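Local coordinates for protein PurR transcriptional regulator (Vibrio parahaemolyticus, PDB 3D8U) that probably binds cis-regulatory DNA and controls transcription, as a member of the LacI/PurR family of regulators with a periplasmic-binding-protein-like domain, at residues V123-A128 against R137-W142; E161-Q166 against C187-I192; L182-C187 against D210-C215. One frame throughout, in Å; residues are numbered along the deposited sequence.

Contact 1 (V123-A128 against R137-W142); sequences VGFIGA and RQLHGW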
ATOM      1  N   VAL B 123      -9.631 -26.460  -7.491  1.00 79.71           N
ATOM      2  CA  VAL B 123      -9.143 -25.174  -7.137  1.00 79.19           C
ATOM      3  C   VAL B 123      -9.852 -24.149  -7.954  1.00 78.89           C
ATOM      4  O   VAL B 123     -10.018 -24.326  -9.131  1.00 78.26           O
ATOM      5  CB  VAL B 123      -7.647 -25.087  -7.485  1.00 79.19           C
ATOM      6  CG1 VAL B 123      -7.035 -23.846  -6.874  1.00 78.94           C
ATOM      7  CG2 VAL B 123      -6.921 -26.314  -7.005  1.00 79.00           C
ATOM      8  N   GLY B 124     -10.263 -23.069  -7.314  1.00 79.46           N
ATOM      9  CA  GLY B 124     -10.742 -21.911  -8.025  1.00 80.54           C
ATOM     10  C   GLY B 124      -9.638 -20.880  -8.013  1.00 81.68           C
ATOM     11  O   GLY B 124      -8.660 -20.987  -7.247  1.00 81.85           O
ATOM     12  N   PHE B 125      -9.795 -19.868  -8.851  1.00 82.51           N
ATOM     13  CA  PHE B 125      -8.823 -18.782  -8.923  1.00 83.52           C
ATOM     14  C   PHE B 125      -9.525 -17.441  -8.827  1.00 83.55           C
ATOM     15  O   PHE B 125     -10.521 -17.205  -9.520  1.00 84.79           O
ATOM     16  CB  PHE B 125      -8.111 -18.871 -10.275  1.00 83.85           C
ATOM     17  CG  PHE B 125      -7.043 -17.847 -10.486  1.00 84.15           C
ATOM     18  CD1 PHE B 125      -5.721 -18.117 -10.123  1.00 83.73           C
ATOM     19  CD2 PHE B 125      -7.339 -16.631 -11.101  1.00 85.06           C
ATOM     20  CE1 PHE B 125      -4.700 -17.181 -10.360  1.00 83.70           C
ATOM     21  CE2 PHE B 125      -6.322 -15.670 -11.341  1.00 85.36           C
ATOM     22  CZ  PHE B 125      -5.007 -15.946 -10.969  1.00 84.60           C
ATOM     23  N   ILE B 126      -9.004 -16.544  -8.018  1.00 82.61           N
ATOM     24  CA  ILE B 126      -9.522 -15.206  -8.049  1.00 82.73           C
ATOM     25  C   ILE B 126      -8.353 -14.263  -8.233  1.00 82.43           C
ATOM     26  O   ILE B 126      -7.410 -14.298  -7.453  1.00 82.40           O
ATOM     27  CB  ILE B 126     -10.261 -14.881  -6.750  1.00 83.08           C
ATOM     28  CG1 ILE B 126     -11.454 -15.813  -6.555  1.00 83.58           C
ATOM     29  CG2 ILE B 126     -10.767 -13.480  -6.779  1.00 83.03           C
ATOM     30  CD1 ILE B 126     -11.911 -15.886  -5.100  1.00 83.18           C
ATOM     31  N   GLY B 127      -8.412 -13.414  -9.251  1.00 82.42           N
ATOM     32  CA  GLY B 127      -7.379 -12.386  -9.428  1.00 83.13           C
ATOM     33  C   GLY B 127      -7.845 -11.038  -9.948  1.00 84.00           C
ATOM     34  O   GLY B 127      -8.950 -10.918 -10.480  1.00 84.09           O
ATOM     35  N   ALA B 128      -7.015 -10.008  -9.807  1.00 85.27           N
ATOM     36  CA  ALA B 128      -7.397  -8.708 -10.358  1.00 86.69           C
ATOM     37  C   ALA B 128      -6.335  -7.977 -11.140  1.00 87.86           C
ATOM     38  O   ALA B 128      -5.227  -8.461 -11.335  1.00 88.25           O
ATOM     39  CB  ALA B 128      -7.933  -7.828  -9.288  1.00 87.22           C
ATOM     40  N   ARG B 137      -0.478 -14.107 -16.917  1.00 80.29           N
ATOM     41  CA  ARG B 137       0.591 -15.056 -16.707  1.00 79.76           C
ATOM     42  C   ARG B 137       0.374 -15.925 -15.487  1.00 80.40           C
ATOM     43  O   ARG B 137       0.801 -17.054 -15.475  1.00 81.29           O
ATOM     44  CB  ARG B 137       1.886 -14.317 -16.570  1.00 79.22           C
ATOM     45  CG  ARG B 137       2.509 -13.900 -17.893  1.00 78.09           C
ATOM     46  CD  ARG B 137       3.643 -14.811 -18.260  1.00 73.78           C
ATOM     47  NE  ARG B 137       3.228 -15.638 -19.383  1.00 73.94           N
ATOM     48  CZ  ARG B 137       3.810 -16.764 -19.791  1.00 71.92           C
ATOM     49  NH1 ARG B 137       4.871 -17.269 -19.177  1.00 70.10           N
ATOM     50  NH2 ARG B 137       3.302 -17.391 -20.835  1.00 72.91           N
ATOM     51  N   GLN B 138      -0.292 -15.412 -14.466  1.00 81.01           N
ATOM     52  CA  GLN B 138      -0.611 -16.210 -13.277  1.00 81.83           C
ATOM     53  C   GLN B 138      -1.787 -17.146 -13.541  1.00 81.54           C
ATOM     54  O   GLN B 138      -1.777 -18.286 -13.094  1.00 81.79           O
ATOM     55  CB  GLN B 138      -0.978 -15.330 -12.076  1.00 81.66           C
ATOM     56  CG  GLN B 138      -0.140 -14.088 -11.886  1.00 82.67           C
ATOM     57  CD  GLN B 138      -0.629 -13.239 -10.730  1.00 83.74           C
ATOM     58  OE1 GLN B 138       0.042 -13.133  -9.698  1.00 87.39           O
ATOM     59  NE2 GLN B 138      -1.805 -12.634 -10.884  1.00 85.67           N
ATOM     60  N   LEU B 139      -2.803 -16.646 -14.243  1.00 81.26           N
ATOM     61  CA  LEU B 139      -3.986 -17.424 -14.614  1.00 80.62           C
ATOM     62  C   LEU B 139      -3.519 -18.617 -15.376  1.00 80.58           C
ATOM     63  O   LEU B 139      -3.848 -19.749 -15.054  1.00 80.68           O
ATOM     64  CB  LEU B 139      -4.871 -16.631 -15.566  1.00 80.35           C
ATOM     65  CG  LEU B 139      -6.388 -16.531 -15.396  1.00 80.48           C
ATOM     66  CD1 LEU B 139      -7.045 -16.754 -16.707  1.00 79.54           C
ATOM     67  CD2 LEU B 139      -6.934 -17.506 -14.399  1.00 82.11           C
ATOM     68  N   HIS B 140      -2.723 -18.332 -16.396  1.00 81.09           N
ATOM     69  CA  HIS B 140      -2.183 -19.339 -17.269  1.00 81.13           C
ATOM     70  C   HIS B 140      -1.369 -20.315 -16.456  1.00 81.17           C
ATOM     71  O   HIS B 140      -1.468 -21.527 -16.654  1.00 81.97           O
ATOM     72  CB  HIS B 140      -1.298 -18.687 -18.302  1.00 80.90           C
ATOM     73  CG  HIS B 140      -2.051 -18.084 -19.435  1.00 81.89           C
ATOM     74  ND1 HIS B 140      -1.529 -17.086 -20.226  1.00 83.73           N
ATOM     75  CD2 HIS B 140      -3.277 -18.354 -19.931  1.00 83.91           C
ATOM     76  CE1 HIS B 140      -2.399 -16.769 -21.167  1.00 84.17           C
ATOM     77  NE2 HIS B 140      -3.468 -17.528 -21.013  1.00 85.03           N
ATOM     78  N   GLY B 141      -0.575 -19.791 -15.529  1.00 80.25           N
ATOM     79  CA  GLY B 141       0.230 -20.654 -14.695  1.00 79.50           C
ATOM     80  C   GLY B 141      -0.696 -21.629 -14.027  1.00 78.89           C
ATOM     81  O   GLY B 141      -0.418 -22.805 -13.946  1.00 78.71           O
ATOM     82  N   TRP B 142      -1.831 -21.133 -13.582  1.00 79.07           N
ATOM     83  CA  TRP B 142      -2.732 -21.950 -12.797  1.00 79.62           C
ATOM     84  C   TRP B 142      -3.418 -22.965 -13.687  1.00 79.46           C
ATOM     85  O   TRP B 142      -3.612 -24.115 -13.286  1.00 79.36           O
ATOM     86  CB  TRP B 142      -3.729 -21.077 -12.035  1.00 79.54           C
ATOM     87  CG  TRP B 142      -4.959 -21.771 -11.592  1.00 80.47           C
ATOM     88  CD1 TRP B 142      -5.083 -22.649 -10.546  1.00 80.70           C
ATOM     89  CD2 TRP B 142      -6.266 -21.658 -12.179  1.00 80.61           C
ATOM     90  NE1 TRP B 142      -6.400 -23.086 -10.445  1.00 80.20           N
ATOM     91  CE2 TRP B 142      -7.141 -22.495 -11.431  1.00 79.61           C
ATOM     92  CE3 TRP B 142      -6.780 -20.949 -13.268  1.00 79.52           C
ATOM     93  CZ2 TRP B 142      -8.495 -22.640 -11.745  1.00 78.81           C
ATOM     94  CZ3 TRP B 142      -8.151 -21.078 -13.560  1.00 79.47           C
ATOM     95  CH2 TRP B 142      -8.980 -21.927 -12.806  1.00 78.39           C
TER
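Phe-125 and Leu-139 mark the closest backbone approach, their CA atoms 7.6 Å apart, where strand 123-128 and helix segment 137-142 run antiparallel at 171° with axes 9.9 Å from each other. That spacing is bridged mainly by side chains, and the centre of the bridge is Phe-125. Its CB sits over the centre of the six-membered ring of Trp-142, 3.7 Å from the centroid, a CH-pi contact made by the first carbon of the side chain. CG stands anti to the backbone N (chi1 -178°), and the Phe-125 and Trp-142 side chains slide past each other in opposite directions. The two ring planes are near parallel, at 27°, but slid apart: their centroids lie 5.5 Å from each other and the rings barely overlap. Leu-139 crosses the phenyl group obliquely and lays CD2 over one face, 3.8 Å from the ring centroid and displaced toward the CD2-CE2 side of the rim. Farther out, Phe-125 CZ reaches Gln-138 CB at 4.2 Å.

This is the strand-to-helix packing of the beta-alpha-beta unit formed by strand 123-128, helix 133-148 and strand 156-159, within the periplasmic-binding-protein-like fold. Phe-156 of the neighbouring strand touches Phe-125, Leu-139 and Trp-142, while Val-186 on the other neighbouring strand also meets Phe-125 and Trp-142, so the cluster spans three strands. At its Val-123 end the indole presents an edge to the backbone: Val-123 O lies in the ring plane, 3.5 Å from Trp-142 CZ2. Val-123 CG1 approaches Trp-142 NE1 at 3.7 Å.

Contact 2 (E161-Q166 against C187-I192); sequences EAPSSQ and CSHEEI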
ATOM      1  N   GLU B 161     -10.425  -4.290 -12.329  1.00 87.05           N
ATOM      2  CA  GLU B 161     -10.246  -3.512 -11.112  1.00 86.70           C
ATOM      3  C   GLU B 161      -9.064  -3.916 -10.229  1.00 85.50           C
ATOM      4  O   GLU B 161      -8.350  -4.867 -10.526  1.00 84.81           O
ATOM      5  CB  GLU B 161     -11.538  -3.468 -10.315  1.00 87.01           C
ATOM      6  CG  GLU B 161     -12.265  -2.153 -10.553  1.00 89.88           C
ATOM      7  CD  GLU B 161     -13.774  -2.316 -10.538  1.00 93.66           C
ATOM      8  OE1 GLU B 161     -14.426  -1.843 -11.494  1.00 94.15           O
ATOM      9  OE2 GLU B 161     -14.303  -2.932  -9.577  1.00 94.91           O
ATOM     10  N   ALA B 162      -8.868  -3.158  -9.151  1.00 84.35           N
ATOM     11  CA  ALA B 162      -7.749  -3.369  -8.232  1.00 82.60           C
ATOM     12  C   ALA B 162      -8.139  -4.377  -7.157  1.00 81.39           C
ATOM     13  O   ALA B 162      -9.336  -4.521  -6.857  1.00 80.76           O
ATOM     14  CB  ALA B 162      -7.313  -2.056  -7.615  1.00 82.24           C
ATOM     15  N   PRO B 163      -7.128  -5.078  -6.586  1.00 80.34           N
ATOM     16  CA  PRO B 163      -7.328  -6.161  -5.632  1.00 79.67           C
ATOM     17  C   PRO B 163      -7.918  -5.596  -4.355  1.00 79.33           C
ATOM     18  O   PRO B 163      -7.558  -4.492  -3.959  1.00 79.37           O
ATOM     19  CB  PRO B 163      -5.910  -6.638  -5.368  1.00 79.50           C
ATOM     20  CG  PRO B 163      -5.087  -5.427  -5.568  1.00 79.05           C
ATOM     21  CD  PRO B 163      -5.687  -4.854  -6.803  1.00 80.01           C
ATOM     22  N   SER B 164      -8.824  -6.339  -3.735  1.00 78.06           N
ATOM     23  CA  SER B 164      -9.554  -5.836  -2.615  1.00 77.44           C
ATOM     24  C   SER B 164     -10.046  -7.045  -1.868  1.00 77.76           C
ATOM     25  O   SER B 164     -10.188  -8.126  -2.445  1.00 77.53           O
ATOM     26  CB  SER B 164     -10.745  -5.048  -3.109  1.00 77.01           C
ATOM     27  OG  SER B 164     -11.828  -5.917  -3.378  1.00 76.78           O
ATOM     28  N   SER B 165     -10.325  -6.890  -0.583  1.00 77.58           N
ATOM     29  CA  SER B 165     -10.819  -8.039   0.120  1.00 77.72           C
ATOM     30  C   SER B 165     -12.273  -8.243  -0.200  1.00 77.42           C
ATOM     31  O   SER B 165     -12.741  -9.361  -0.079  1.00 78.13           O
ATOM     32  CB  SER B 165     -10.586  -7.956   1.616  1.00 77.32           C
ATOM     33  OG  SER B 165     -11.215  -6.806   2.123  1.00 80.66           O
ATOM     34  N   GLN B 166     -12.987  -7.191  -0.615  1.00 77.03           N
ATOM     35  CA  GLN B 166     -14.386  -7.372  -1.056  1.00 76.52           C
ATOM     36  C   GLN B 166     -14.387  -8.344  -2.231  1.00 77.02           C
ATOM     37  O   GLN B 166     -15.236  -9.234  -2.349  1.00 76.52           O
ATOM     38  CB  GLN B 166     -15.059  -6.072  -1.496  1.00 75.54           C
ATOM     39  CG  GLN B 166     -16.398  -6.332  -2.136  1.00 72.24           C
ATOM     40  CD  GLN B 166     -17.036  -5.099  -2.736  1.00 73.31           C
ATOM     41  OE1 GLN B 166     -16.395  -4.069  -2.947  1.00 74.54           O
ATOM     42  NE2 GLN B 166     -18.326  -5.193  -3.014  1.00 74.95           N
ATOM     43  N   CYS B 187      -5.349 -17.093  -4.918  1.00 85.81           N
ATOM     44  CA  CYS B 187      -5.607 -15.682  -5.027  1.00 85.82           C
ATOM     45  C   CYS B 187      -4.423 -14.946  -5.616  1.00 85.90           C
ATOM     46  O   CYS B 187      -3.266 -15.116  -5.151  1.00 86.76           O
ATOM     47  CB  CYS B 187      -5.848 -15.126  -3.646  1.00 86.09           C
ATOM     48  SG  CYS B 187      -7.267 -15.862  -2.932  1.00 87.05           S
ATOM     49  N   SER B 188      -4.704 -14.084  -6.585  1.00 84.47           N
ATOM     50  CA  SER B 188      -3.646 -13.342  -7.219  1.00 83.85           C
ATOM     51  C   SER B 188      -2.902 -12.413  -6.245  1.00 83.36           C
ATOM     52  O   SER B 188      -1.708 -12.122  -6.453  1.00 83.50           O
ATOM     53  CB  SER B 188      -4.204 -12.525  -8.358  1.00 83.72           C
ATOM     54  OG  SER B 188      -4.825 -11.373  -7.846  1.00 84.32           O
ATOM     55  N   HIS B 189      -3.602 -11.977  -5.197  1.00 81.70           N
ATOM     56  CA  HIS B 189      -3.154 -10.882  -4.349  1.00 80.68           C
ATOM     57  C   HIS B 189      -3.518 -11.140  -2.912  1.00 81.83           C
ATOM     58  O   HIS B 189      -4.489 -11.835  -2.606  1.00 82.07           O
ATOM     59  CB  HIS B 189      -3.878  -9.589  -4.710  1.00 79.68           C
ATOM     60  CG  HIS B 189      -3.314  -8.888  -5.888  1.00 75.29           C
ATOM     61  ND1 HIS B 189      -3.330  -9.431  -7.150  1.00 73.05           N
ATOM     62  CD2 HIS B 189      -2.740  -7.671  -6.005  1.00 72.69           C
ATOM     63  CE1 HIS B 189      -2.778  -8.581  -7.995  1.00 73.77           C
ATOM     64  NE2 HIS B 189      -2.406  -7.505  -7.326  1.00 71.70           N
ATOM     65  N   GLU B 190      -2.777 -10.507  -2.018  1.00 82.44           N
ATOM     66  CA  GLU B 190      -2.956 -10.761  -0.604  1.00 82.31           C
ATOM     67  C   GLU B 190      -4.253 -10.203  -0.044  1.00 81.42           C
ATOM     68  O   GLU B 190      -4.866 -10.841   0.809  1.00 80.55           O
ATOM     69  CB  GLU B 190      -1.760 -10.237   0.163  1.00 82.78           C
ATOM     70  CG  GLU B 190      -1.547 -10.862   1.507  1.00 83.56           C
ATOM     71  CD  GLU B 190      -0.585 -10.058   2.302  1.00 86.39           C
ATOM     72  OE1 GLU B 190      -0.659  -8.802   2.221  1.00 88.34           O
ATOM     73  OE2 GLU B 190       0.262 -10.671   2.990  1.00 87.47           O
ATOM     74  N   GLU B 191      -4.669  -9.026  -0.518  1.00 81.44           N
ATOM     75  CA  GLU B 191      -6.019  -8.479  -0.159  1.00 81.37           C
ATOM     76  C   GLU B 191      -7.133  -9.468  -0.500  1.00 80.61           C
ATOM     77  O   GLU B 191      -8.029  -9.713   0.293  1.00 80.28           O
ATOM     78  CB  GLU B 191      -6.304  -7.165  -0.862  1.00 81.09           C
ATOM     79  CG  GLU B 191      -5.319  -6.105  -0.519  1.00 84.47           C
ATOM     80  CD  GLU B 191      -4.442  -5.677  -1.691  1.00 89.55           C
ATOM     81  OE1 GLU B 191      -3.785  -6.523  -2.374  1.00 87.61           O
ATOM     82  OE2 GLU B 191      -4.408  -4.438  -1.898  1.00 93.93           O
ATOM     83  N   ILE B 192      -7.020 -10.067  -1.678  1.00 80.21           N
ATOM     84  CA  ILE B 192      -7.981 -11.031  -2.145  1.00 80.11           C
ATOM     85  C   ILE B 192      -8.082 -12.232  -1.201  1.00 80.24           C
ATOM     86  O   ILE B 192      -9.168 -12.624  -0.777  1.00 80.65           O
ATOM     87  CB  ILE B 192      -7.604 -11.441  -3.552  1.00 79.76           C
ATOM     88  CG1 ILE B 192      -7.726 -10.215  -4.451  1.00 80.71           C
ATOM     89  CG2 ILE B 192      -8.441 -12.615  -4.018  1.00 79.34           C
ATOM     90  CD1 ILE B 192      -7.006 -10.285  -5.778  1.00 81.97           C
TER
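Pro-163, just ahead of helix 165-178, packs against His-189 and the first turn of helix 190-203, so two helix N-termini meet in the strand-to-helix loops of the alpha/beta fold. Ser-164 and His-189 hold the N-cap positions, and Ser-164 OG caps Leu-167 N. Ser-165 and Ile-192 bring their CA atoms to 4.7 Å.

The apolar part belongs to the proline ring. Its CB and CG lean on the CG-CD2 side of the imidazole, with Pro-163 CG 3.3 Å from His-189 CD2 and Pro-163 CB 3.5 Å from His-189 CG. Ile-192 completes the packing, CD1 touching Pro-163 CB at 3.8 Å. The carboxylate of Glu-191, on a chain bent at chi2 (113°), also lies against the pyrrolidine, its OE1 3.6 Å from Pro-163 CG.

Polar bonds hold the two ring nitrogens of His-189. ND1 pairs with Ser-188 OG, and the same hydroxyl oxygen takes the N-H of Ala-128; NE2 is hydrogen-bonded to OE2 of Glu-15, just before helix 16-32 of the first lobe. The imidazole thus links the two lobes. Ser-165 also faces the second subunit of the assembly, where its OG makes a weak hydrogen bond with Met-221 O of that subunit.

Among the backbone contacts is a CA-H...O approach: Ser-165 CA stands 3.3 Å from Glu-191 O, with an angle of 133° at the hydrogen.

Contact 3 (L182-C187 against D210-C215); sequences LNALVC and DIAIIC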
ATOM      1  N   LEU B 182     -16.086 -27.038  -4.893  1.00 83.13           N
ATOM      2  CA  LEU B 182     -14.875 -26.195  -4.750  1.00 82.64           C
ATOM      3  C   LEU B 182     -14.217 -26.475  -3.435  1.00 82.64           C
ATOM      4  O   LEU B 182     -14.919 -26.591  -2.450  1.00 83.40           O
ATOM      5  CB  LEU B 182     -15.248 -24.728  -4.780  1.00 82.11           C
ATOM      6  CG  LEU B 182     -14.097 -23.780  -4.440  1.00 83.16           C
ATOM      7  CD1 LEU B 182     -13.324 -23.461  -5.691  1.00 83.79           C
ATOM      8  CD2 LEU B 182     -14.581 -22.491  -3.800  1.00 81.01           C
ATOM      9  N   ASN B 183     -12.894 -26.588  -3.399  1.00 82.36           N
ATOM     10  CA  ASN B 183     -12.210 -26.881  -2.142  1.00 82.52           C
ATOM     11  C   ASN B 183     -10.794 -26.318  -1.954  1.00 83.30           C
ATOM     12  O   ASN B 183     -10.114 -26.667  -1.001  1.00 83.64           O
ATOM     13  CB  ASN B 183     -12.248 -28.375  -1.838  1.00 82.21           C
ATOM     14  CG  ASN B 183     -11.252 -29.171  -2.634  1.00 81.28           C
ATOM     15  OD1 ASN B 183     -10.285 -28.648  -3.157  1.00 83.19           O
ATOM     16  ND2 ASN B 183     -11.477 -30.458  -2.709  1.00 80.62           N
ATOM     17  N   ALA B 184     -10.352 -25.468  -2.871  1.00 84.24           N
ATOM     18  CA  ALA B 184      -9.212 -24.578  -2.610  1.00 85.17           C
ATOM     19  C   ALA B 184      -9.270 -23.288  -3.464  1.00 85.56           C
ATOM     20  O   ALA B 184      -9.992 -23.231  -4.484  1.00 85.84           O
ATOM     21  CB  ALA B 184      -7.894 -25.304  -2.808  1.00 84.51           C
ATOM     22  N   LEU B 185      -8.498 -22.284  -3.071  1.00 85.03           N
ATOM     23  CA  LEU B 185      -8.455 -21.058  -3.824  1.00 85.80           C
ATOM     24  C   LEU B 185      -7.049 -20.577  -4.117  1.00 86.02           C
ATOM     25  O   LEU B 185      -6.188 -20.607  -3.226  1.00 86.98           O
ATOM     26  CB  LEU B 185      -9.151 -19.987  -3.011  1.00 86.34           C
ATOM     27  CG  LEU B 185     -10.452 -19.343  -3.452  1.00 86.70           C
ATOM     28  CD1 LEU B 185     -11.242 -20.253  -4.320  1.00 86.48           C
ATOM     29  CD2 LEU B 185     -11.229 -18.964  -2.192  1.00 88.38           C
ATOM     30  N   VAL B 186      -6.802 -20.117  -5.342  1.00 85.70           N
ATOM     31  CA  VAL B 186      -5.553 -19.401  -5.622  1.00 85.61           C
ATOM     32  C   VAL B 186      -5.922 -17.939  -5.742  1.00 86.01           C
ATOM     33  O   VAL B 186      -6.715 -17.576  -6.588  1.00 87.31           O
ATOM     34  CB  VAL B 186      -4.889 -19.802  -6.962  1.00 85.41           C
ATOM     35  CG1 VAL B 186      -3.612 -19.017  -7.176  1.00 83.63           C
ATOM     36  CG2 VAL B 186      -4.598 -21.277  -7.033  1.00 84.62           C
ATOM     37  N   CYS B 187      -5.349 -17.093  -4.918  1.00 85.81           N
ATOM     38  CA  CYS B 187      -5.607 -15.682  -5.027  1.00 85.82           C
ATOM     39  C   CYS B 187      -4.423 -14.946  -5.616  1.00 85.90           C
ATOM     40  O   CYS B 187      -3.266 -15.116  -5.151  1.00 86.76           O
ATOM     41  CB  CYS B 187      -5.848 -15.126  -3.646  1.00 86.09           C
ATOM     42  SG  CYS B 187      -7.267 -15.862  -2.932  1.00 87.05           S
ATOM     43  N   ASP B 210     -12.001 -27.537   4.551  1.00 81.71           N
ATOM     44  CA  ASP B 210     -13.139 -27.383   3.619  1.00 81.91           C
ATOM     45  C   ASP B 210     -12.671 -26.605   2.434  1.00 81.75           C
ATOM     46  O   ASP B 210     -12.949 -26.943   1.316  1.00 82.59           O
ATOM     47  CB  ASP B 210     -14.325 -26.651   4.241  1.00 82.07           C
ATOM     48  CG  ASP B 210     -14.990 -27.437   5.343  1.00 83.35           C
ATOM     49  OD1 ASP B 210     -15.352 -28.614   5.089  1.00 84.57           O
ATOM     50  OD2 ASP B 210     -15.166 -26.866   6.447  1.00 83.88           O
ATOM     51  N   ILE B 211     -11.956 -25.534   2.694  1.00 81.75           N
ATOM     52  CA  ILE B 211     -11.318 -24.816   1.639  1.00 81.55           C
ATOM     53  C   ILE B 211      -9.851 -24.560   2.036  1.00 81.63           C
ATOM     54  O   ILE B 211      -9.556 -24.138   3.178  1.00 81.02           O
ATOM     55  CB  ILE B 211     -12.142 -23.564   1.330  1.00 81.80           C
ATOM     56  CG1 ILE B 211     -13.325 -23.981   0.421  1.00 82.82           C
ATOM     57  CG2 ILE B 211     -11.281 -22.472   0.706  1.00 81.69           C
ATOM     58  CD1 ILE B 211     -14.474 -23.018   0.336  1.00 81.58           C
ATOM     59  N   ALA B 212      -8.938 -24.899   1.129  1.00 80.88           N
ATOM     60  CA  ALA B 212      -7.551 -24.516   1.303  1.00 81.25           C
ATOM     61  C   ALA B 212      -7.292 -23.200   0.576  1.00 81.18           C
ATOM     62  O   ALA B 212      -7.928 -22.925  -0.426  1.00 82.19           O
ATOM     63  CB  ALA B 212      -6.661 -25.587   0.768  1.00 81.61           C
ATOM     64  N   ILE B 213      -6.358 -22.387   1.041  1.00 80.88           N
ATOM     65  CA  ILE B 213      -6.140 -21.096   0.385  1.00 80.85           C
ATOM     66  C   ILE B 213      -4.663 -20.856   0.089  1.00 81.76           C
ATOM     67  O   ILE B 213      -3.788 -21.179   0.910  1.00 82.66           O
ATOM     68  CB  ILE B 213      -6.713 -19.904   1.246  1.00 80.89           C
ATOM     69  CG1 ILE B 213      -8.255 -19.885   1.240  1.00 79.90           C
ATOM     70  CG2 ILE B 213      -6.226 -18.552   0.731  1.00 79.91           C
ATOM     71  CD1 ILE B 213      -8.890 -18.963   2.311  1.00 79.26           C
ATOM     72  N   ILE B 214      -4.354 -20.257  -1.052  1.00 81.46           N
ATOM     73  CA  ILE B 214      -2.942 -19.942  -1.299  1.00 81.24           C
ATOM     74  C   ILE B 214      -2.791 -18.607  -2.016  1.00 81.42           C
ATOM     75  O   ILE B 214      -3.452 -18.362  -3.031  1.00 81.87           O
ATOM     76  CB  ILE B 214      -2.224 -21.103  -2.062  1.00 81.39           C
ATOM     77  CG1 ILE B 214      -0.710 -20.877  -2.023  1.00 81.23           C
ATOM     78  CG2 ILE B 214      -2.837 -21.316  -3.484  1.00 80.21           C
ATOM     79  CD1 ILE B 214       0.083 -21.662  -2.996  1.00 77.98           C
ATOM     80  N   CYS B 215      -1.937 -17.736  -1.495  1.00 81.39           N
ATOM     81  CA  CYS B 215      -1.855 -16.372  -2.029  1.00 81.35           C
ATOM     82  C   CYS B 215      -0.663 -16.262  -2.920  1.00 81.30           C
ATOM     83  O   CYS B 215       0.364 -16.863  -2.646  1.00 81.66           O
ATOM     84  CB  CYS B 215      -1.735 -15.359  -0.908  1.00 81.07           C
ATOM     85  SG  CYS B 215      -1.345 -13.681  -1.471  1.00 82.39           S
TER
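Val-186 and Ile-214 lie side by side and point the same way, their CG2 methyls 4.0 Å apart. Ala-184 and Ala-212 share that face, with CB atoms 3.8 Å from each other. Leu-115 of helix 104-117 touches Ala-184, Val-186 and Ile-214 there. Alternation along the strands sends Leu-185, Ile-213, Cys-187 and Cys-215 to the opposite face, where Leu-185 CB is 4.3 Å from Ile-213 CG1. Helices 165-178 and 190-203 pack on this second layer, the former also through Leu-182, whose CD2 meets Ile-211 CD1 at 4.2 Å.

The matched orientations follow from the backbone register, strands 184-187 and 212-215 running parallel at 12°. Ala-212 N donates to Asn-183 O at 3.0 Å. Leu-185 then bonds on both sides of Ile-213: its N reaches Ala-212 O at 2.8 Å and its O receives Ile-214 N at 2.9 Å. Cys-187 N bonds to Ile-214 O, 3.0 Å away at an N-H...O angle of 170°, and a further backbone bond joins Cys-187 to Leu-216. Neighbouring parallel strands joined through helix 190-203, with helices on both sheet faces, are the beta-alpha-beta arrangement of the Rossmann-like lobe in periplasmic-binding-protein folds.

How the contacts relate
All three contacts belong to the second lobe, around its parallel sheet ordered 156-159, 123-128, 184-187, 212-215. Contact 1 packs helix 133-148 on strand 123-128 and closes before the other two open; contacts 2 and 3 interleave along the chain and share Cys-187. The centre of contact 1 lies about 12 Å from that of contact 2 and about 11 Å from that of contact 3. The centres of contacts 2 and 3 are about 14 Å apart. Strands 123-128 and 184-187 are sheet neighbours, so contacts 1 and 3 are joined through Gly-124, which bonds to Ala-184 and Val-186. Contact 2 sits where strand 184-187 gives way to helix 190-203, linking this sheet to the first lobe and the second subunit.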